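Local coordinates for TIR-like domain-containing protein (Prevotella corporis, PDB 7EBD), which binds C2E at a site contributed to by both subunits of its dimer, as a bacterial member of the STING family, at residues 6-11 and 138-143; 13-18 and 143-148. All blocks are in the same frame, centred on the assembly; numbering follows the deposited sequence.

Contact 1: residues 6-11 and 138-143; sequences PSTVIA and KRVLQL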
# COMPACT_ATOMS: atom_id res chain seq x y z
N PRO A 6 -9.02 10.62 -7.28
CA PRO A 6 -7.92 9.89 -6.64
C PRO A 6 -8.39 8.80 -5.70
O PRO A 6 -7.70 7.78 -5.55
CB PRO A 6 -7.16 11.00 -5.89
CG PRO A 6 -8.15 12.10 -5.71
CD PRO A 6 -9.04 12.05 -6.92
N SER A 7 -9.56 8.97 -5.07
CA SER A 7 -10.10 7.92 -4.21
C SER A 7 -10.39 6.66 -5.00
O SER A 7 -10.27 5.55 -4.47
CB SER A 7 -11.36 8.42 -3.50
OG SER A 7 -12.35 8.81 -4.44
N THR A 8 -10.78 6.79 -6.27
CA THR A 8 -11.00 5.62 -7.11
C THR A 8 -9.72 4.82 -7.28
O THR A 8 -9.71 3.59 -7.10
CB THR A 8 -11.54 6.07 -8.47
OG1 THR A 8 -12.84 6.66 -8.30
CG2 THR A 8 -11.65 4.89 -9.42
N VAL A 9 -8.62 5.49 -7.63
CA VAL A 9 -7.34 4.80 -7.80
C VAL A 9 -6.87 4.22 -6.48
O VAL A 9 -6.29 3.13 -6.44
CB VAL A 9 -6.30 5.76 -8.40
CG1 VAL A 9 -4.96 5.07 -8.56
CG2 VAL A 9 -6.78 6.29 -9.74
N ILE A 10 -7.10 4.94 -5.38
CA ILE A 10 -6.73 4.43 -4.06
C ILE A 10 -7.49 3.14 -3.76
O ILE A 10 -6.91 2.16 -3.26
CB ILE A 10 -6.97 5.50 -2.98
CG1 ILE A 10 -5.94 6.63 -3.11
CG2 ILE A 10 -6.92 4.89 -1.59
CD1 ILE A 10 -4.52 6.19 -2.85
N ALA A 11 -8.79 3.12 -4.05
CA ALA A 11 -9.58 1.92 -3.83
C ALA A 11 -9.10 0.77 -4.70
O ALA A 11 -9.03 -0.37 -4.24
CB ALA A 11 -11.06 2.22 -4.10
N LYS A 138 -15.41 3.98 -0.72
CA LYS A 138 -16.23 2.85 -0.29
C LYS A 138 -17.03 2.28 -1.45
O LYS A 138 -17.17 1.06 -1.58
CB LYS A 138 -17.15 3.27 0.85
CG LYS A 138 -16.41 3.58 2.14
CD LYS A 138 -17.36 3.74 3.32
CE LYS A 138 -18.36 4.85 3.07
NZ LYS A 138 -19.31 4.99 4.21
N ARG A 139 -17.56 3.15 -2.32
CA ARG A 139 -18.37 2.68 -3.44
C ARG A 139 -17.52 1.88 -4.43
O ARG A 139 -17.93 0.81 -4.88
CB ARG A 139 -19.03 3.87 -4.14
CG ARG A 139 -19.82 3.50 -5.38
CD ARG A 139 -20.24 4.73 -6.17
NE ARG A 139 -19.09 5.44 -6.73
CZ ARG A 139 -18.56 5.19 -7.92
NH1 ARG A 139 -19.07 4.24 -8.69
NH2 ARG A 139 -17.52 5.89 -8.35
N VAL A 140 -16.34 2.39 -4.77
CA VAL A 140 -15.47 1.68 -5.70
C VAL A 140 -15.01 0.36 -5.10
O VAL A 140 -14.97 -0.67 -5.78
CB VAL A 140 -14.28 2.56 -6.11
CG1 VAL A 140 -13.30 1.77 -6.96
CG2 VAL A 140 -14.76 3.79 -6.87
N LEU A 141 -14.67 0.37 -3.80
CA LEU A 141 -14.24 -0.87 -3.15
C LEU A 141 -15.36 -1.89 -3.14
O LEU A 141 -15.13 -3.08 -3.38
CB LEU A 141 -13.75 -0.58 -1.73
CG LEU A 141 -13.18 -1.77 -0.97
CD1 LEU A 141 -11.98 -2.36 -1.71
CD2 LEU A 141 -12.80 -1.39 0.45
N GLN A 142 -16.59 -1.45 -2.87
CA GLN A 142 -17.72 -2.38 -2.86
C GLN A 142 -18.00 -2.93 -4.25
O GLN A 142 -18.31 -4.11 -4.40
CB GLN A 142 -18.96 -1.68 -2.29
CG GLN A 142 -20.13 -2.62 -2.05
CD GLN A 142 -19.83 -3.63 -0.95
OE1 GLN A 142 -19.74 -3.27 0.22
NE2 GLN A 142 -19.67 -4.89 -1.33
N LEU A 143 -17.89 -2.08 -5.28
CA LEU A 143 -18.07 -2.55 -6.64
C LEU A 143 -17.01 -3.59 -7.01
O LEU A 143 -17.32 -4.59 -7.67
CB LEU A 143 -18.03 -1.38 -7.62
CG LEU A 143 -19.21 -0.40 -7.58
CD1 LEU A 143 -18.97 0.78 -8.50
CD2 LEU A 143 -20.50 -1.12 -7.94
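The side chain of Val140 starts out toward segment 6-11 and divides its two methyls between Thr8 and Ala11, residues about one helical turn apart on the same side of that helix. With CG1 anti to the backbone N (chi1 174°), this branch lies beside Ala11, and Val140 CG1 comes within 3.7 Å of Ala11 CB. The stem of the valine follows closely, Val140 CB standing 3.8 Å from Ala11 CB, so the alanine methyl meets both the branch point and one arm. The other methyl reaches toward Thr8, whose side chain runs at about a right angle to that of Val140. There Val140 CG2 sits 3.7 Å from Thr8 OG1 and, more loosely, 4.2 Å from Thr8 CG2. A methyl thus lies against the Thr8 hydroxyl, which is hydrogen-bonded to Asn136 ND2, an amide nitrogen that also bonds Ser7 OG. Ala11 CB also approaches the backbone of the partner helix, 4.1 Å from Leu141 N. No hydrogen bond joins the two segments. The small alanine, set against the valine, suits the axis separation of 8.5 Å, and the segments run in the same general direction with a crossing angle of -37°. The pair thus joins the N-terminal turns of helix 6-28 to the C-terminal half of helix 124-146. Around it, the side chain of Phe137 packs on Ala11 and Ile10, and Ile10 also packs on Leu104 and Ile107 of helix 104-111 and on Ile10 of the second subunit. One residue further on from Val140, Leu141 rests on Ile157, so helix 124-146 touches both helix 6-28 and strand 155-157, an outermost strand within this chain of the five-stranded mixed sheet.

Contact 2: residues 13-18 and 143-148; sequences SYFEGF and LLINED. With C2E (9,9'-[(2R,3R,3aS,5S,7aR,9R,10R,10aS,12S,14aR)-3,5,10,12-tetrahydroxy-5,12-dioxidooctahydro-2H,7H-difuro[3,2-d:3',2'-j][1,3,7,9,2,8]tetraoxadiphosphacyclododecine-2,9-diyl]bis(2-amino-1,9-dihydro-6H-purin-6-one)), chain E.
Asp148 N donates a backbone hydrogen bond of 3.1 Å to Ile145 O just where helix 124-146 ends, and both residues touch the ring of Phe15. Leu144 supplies the main apolar contact. Leu144 CB stands over the centre of one face of the Phe15 ring, 3.8 Å from its centroid and only 10° off the normal, a CH-pi contact. Leu144 CD1 reaches back to the root of the same side chain, 3.7 Å from Phe15 CB, while Phe15 CZ lies 3.5 Å from Leu144 O. With CG anti to the backbone N (chi1 176°), Phe15 carries its ring outward from helix 6-28 to meet the end of helix 124-146. At the ring's edge lies Asp148 CB, 4.0 Å from Phe15 CZ; the carboxylate plane is turned 73° from the ring. Tyr14, Gly17 and Phe18 on the same segment as Phe15 meet C2E: C2E N3 lies over one face of the Phe18 ring, and Phe18 CE1 is 3.5 Å from C2E C2. Since no hydrogen bond crosses between the segments, their fit rests on the CH-pi contact and apolar packing, while the carboxylate of Asp148 is used to cap the next helix, Asp148 OD1 bonding Cys151 N.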
# COMPACT_ATOMS: atom_id res chain seq x y z
N SER A 13 -6.03 0.29 -5.92
CA SER A 13 -4.76 -0.18 -5.40
C SER A 13 -4.94 -0.98 -4.12
O SER A 13 -4.30 -2.02 -3.92
CB SER A 13 -3.81 1.00 -5.16
OG SER A 13 -3.36 1.55 -6.38
N TYR A 14 -5.84 -0.52 -3.24
CA TYR A 14 -6.10 -1.24 -1.99
C TYR A 14 -6.71 -2.61 -2.27
O TYR A 14 -6.36 -3.59 -1.60
CB TYR A 14 -7.01 -0.39 -1.10
CG TYR A 14 -7.38 -1.02 0.22
CD1 TYR A 14 -6.40 -1.32 1.16
CD2 TYR A 14 -8.70 -1.29 0.55
CE1 TYR A 14 -6.73 -1.89 2.38
CE2 TYR A 14 -9.04 -1.85 1.76
CZ TYR A 14 -8.05 -2.15 2.67
OH TYR A 14 -8.38 -2.71 3.89
N PHE A 15 -7.61 -2.69 -3.25
CA PHE A 15 -8.23 -3.97 -3.58
C PHE A 15 -7.22 -4.93 -4.21
O PHE A 15 -7.17 -6.11 -3.85
CB PHE A 15 -9.42 -3.74 -4.51
CG PHE A 15 -10.07 -5.01 -4.99
CD1 PHE A 15 -11.03 -5.65 -4.21
CD2 PHE A 15 -9.74 -5.56 -6.22
CE1 PHE A 15 -11.63 -6.81 -4.65
CE2 PHE A 15 -10.34 -6.72 -6.66
CZ PHE A 15 -11.29 -7.35 -5.88
N GLU A 16 -6.40 -4.43 -5.14
CA GLU A 16 -5.45 -5.29 -5.84
C GLU A 16 -4.33 -5.75 -4.92
O GLU A 16 -3.84 -6.88 -5.05
CB GLU A 16 -4.89 -4.57 -7.06
CG GLU A 16 -5.88 -4.35 -8.19
CD GLU A 16 -6.46 -5.64 -8.73
OE1 GLU A 16 -7.70 -5.73 -8.89
OE2 GLU A 16 -5.68 -6.58 -8.98
N GLY A 17 -3.89 -4.89 -4.00
CA GLY A 17 -2.76 -5.20 -3.16
C GLY A 17 -3.06 -5.81 -1.81
O GLY A 17 -2.13 -6.13 -1.08
N PHE A 18 -4.34 -5.99 -1.45
CA PHE A 18 -4.65 -6.52 -0.13
C PHE A 18 -5.96 -7.29 -0.09
O PHE A 18 -5.97 -8.48 0.24
CB PHE A 18 -4.68 -5.39 0.90
CG PHE A 18 -5.17 -5.83 2.25
CD1 PHE A 18 -4.37 -6.61 3.08
CD2 PHE A 18 -6.43 -5.47 2.69
CE1 PHE A 18 -4.83 -7.01 4.32
CE2 PHE A 18 -6.89 -5.87 3.93
CZ PHE A 18 -6.09 -6.64 4.75
N LEU A 143 -17.89 -2.08 -5.28
CA LEU A 143 -18.07 -2.55 -6.64
C LEU A 143 -17.01 -3.59 -7.01
O LEU A 143 -17.32 -4.59 -7.67
CB LEU A 143 -18.03 -1.38 -7.62
CG LEU A 143 -19.21 -0.40 -7.58
CD1 LEU A 143 -18.97 0.78 -8.50
CD2 LEU A 143 -20.50 -1.12 -7.94
N LEU A 144 -15.77 -3.37 -6.59
CA LEU A 144 -14.72 -4.35 -6.86
C LEU A 144 -14.94 -5.64 -6.08
O LEU A 144 -14.66 -6.73 -6.59
CB LEU A 144 -13.34 -3.76 -6.55
CG LEU A 144 -12.91 -2.58 -7.42
CD1 LEU A 144 -11.59 -2.01 -6.94
CD2 LEU A 144 -12.82 -2.99 -8.88
N ILE A 145 -15.45 -5.53 -4.86
CA ILE A 145 -15.73 -6.72 -4.05
C ILE A 145 -16.84 -7.54 -4.68
O ILE A 145 -16.77 -8.78 -4.73
CB ILE A 145 -16.08 -6.30 -2.61
CG1 ILE A 145 -14.83 -5.83 -1.87
CG2 ILE A 145 -16.75 -7.45 -1.86
CD1 ILE A 145 -15.12 -5.07 -0.59
N ASN A 146 -17.88 -6.88 -5.20
CA ASN A 146 -19.02 -7.60 -5.77
C ASN A 146 -18.63 -8.35 -7.03
O ASN A 146 -19.26 -9.36 -7.37
CB ASN A 146 -20.16 -6.63 -6.06
CG ASN A 146 -20.77 -6.05 -4.80
OD1 ASN A 146 -20.64 -6.62 -3.71
ND2 ASN A 146 -21.44 -4.91 -4.93
N GLU A 147 -17.61 -7.89 -7.75
CA GLU A 147 -17.16 -8.53 -8.98
C GLU A 147 -16.13 -9.62 -8.73
O GLU A 147 -15.55 -10.14 -9.69
CB GLU A 147 -16.60 -7.48 -9.94
CG GLU A 147 -17.64 -6.51 -10.46
CD GLU A 147 -17.04 -5.40 -11.30
OE1 GLU A 147 -17.21 -4.21 -10.95
OE2 GLU A 147 -16.38 -5.71 -12.32
N ASP A 148 -15.89 -9.98 -7.47
CA ASP A 148 -14.94 -11.03 -7.11
C ASP A 148 -15.66 -12.03 -6.21
O ASP A 148 -16.18 -11.65 -5.16
CB ASP A 148 -13.71 -10.44 -6.41
CG ASP A 148 -12.61 -11.46 -6.18
OD1 ASP A 148 -12.82 -12.40 -5.39
OD2 ASP A 148 -11.53 -11.32 -6.80
P1 C2E E . 0.43 -1.75 -2.16
O2P C2E E . 1.31 -2.98 -2.21
O1P C2E E . -0.33 -1.77 -3.46
O5' C2E E . -0.75 -1.82 -1.02
C5' C2E E . -1.81 -0.93 -1.14
C4' C2E E . -2.55 -0.84 0.23
O4' C2E E . -3.06 -2.01 0.53
C3' C2E E . -1.56 -0.51 1.36
O3' C2E E . -1.47 0.82 1.52
C2' C2E E . -2.23 -1.18 2.58
O2' C2E E . -3.30 -0.29 3.13
C1' C2E E . -2.79 -2.26 2.11
N9 C2E E . -1.92 -3.39 2.29
C8 C2E E . -1.06 -3.82 1.36
N7 C2E E . -0.45 -4.88 1.93
C5 C2E E . -0.94 -5.06 3.16
C6 C2E E . -0.63 -6.09 4.26
O6 C2E E . 0.18 -6.93 4.08
N1 C2E E . -1.33 -6.03 5.50
C2 C2E E . -2.32 -5.01 5.73
N2 C2E E . -3.03 -4.95 6.99
N3 C2E E . -2.61 -4.03 4.68
C4 C2E E . -1.88 -4.10 3.39
P11 C2E E . -0.13 1.29 2.39
O21 C2E E . -0.06 0.81 3.82
O11 C2E E . -0.21 2.79 2.48
O5A C2E E . 1.17 0.94 1.44
C5A C2E E . 1.25 1.82 0.35
C4A C2E E . 2.35 1.40 -0.56
O4A C2E E . 3.50 1.47 0.05
C3A C2E E . 2.16 -0.22 -0.99
O3A C2E E . 1.26 -0.32 -2.19
C2A C2E E . 3.28 -0.61 -1.28
O2A C2E E . 3.65 -0.22 -2.68
C1A C2E E . 4.24 0.18 -0.24
N91 C2E E . 4.40 -0.52 0.85
C81 C2E E . 3.75 -0.46 2.03
N71 C2E E . 4.30 -1.40 2.82
C51 C2E E . 5.26 -2.01 2.14
C61 C2E E . 6.22 -3.14 2.52
O61 C2E E . 6.17 -3.62 3.59
N11 C2E E . 7.18 -3.61 1.57
C21 C2E E . 7.24 -3.02 0.26
N21 C2E E . 8.22 -3.51 -0.71
N31 C2E E . 6.33 -1.95 -0.10
C41 C2E E . 5.33 -1.46 0.89

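Contacts 1 and 2 are successive stages of one seam between helix 6-28 and helix 124-146, their centres 8 Å apart, with Leu143 common to both. Leu141 is the joint between them: Leu141 CD1 lies 4.0 Å from Phe15 CB, and Leu141 CD2 the same distance from Tyr14 CE2. A further bridge is made by Leu144 CD1, 4.1 Å from Ala11 O. Through Tyr14 the seam reaches the ligand pocket, four of whose eleven residues, Ser13, Tyr14, Gly17 and Phe18, lie in contact 2; contact 1 stays farther off, the Leu141 side chain being about 9 Å from C2E. Both contacts reach the second subunit, contact 2 also through Ser13, which packs on Ile10 of that subunit.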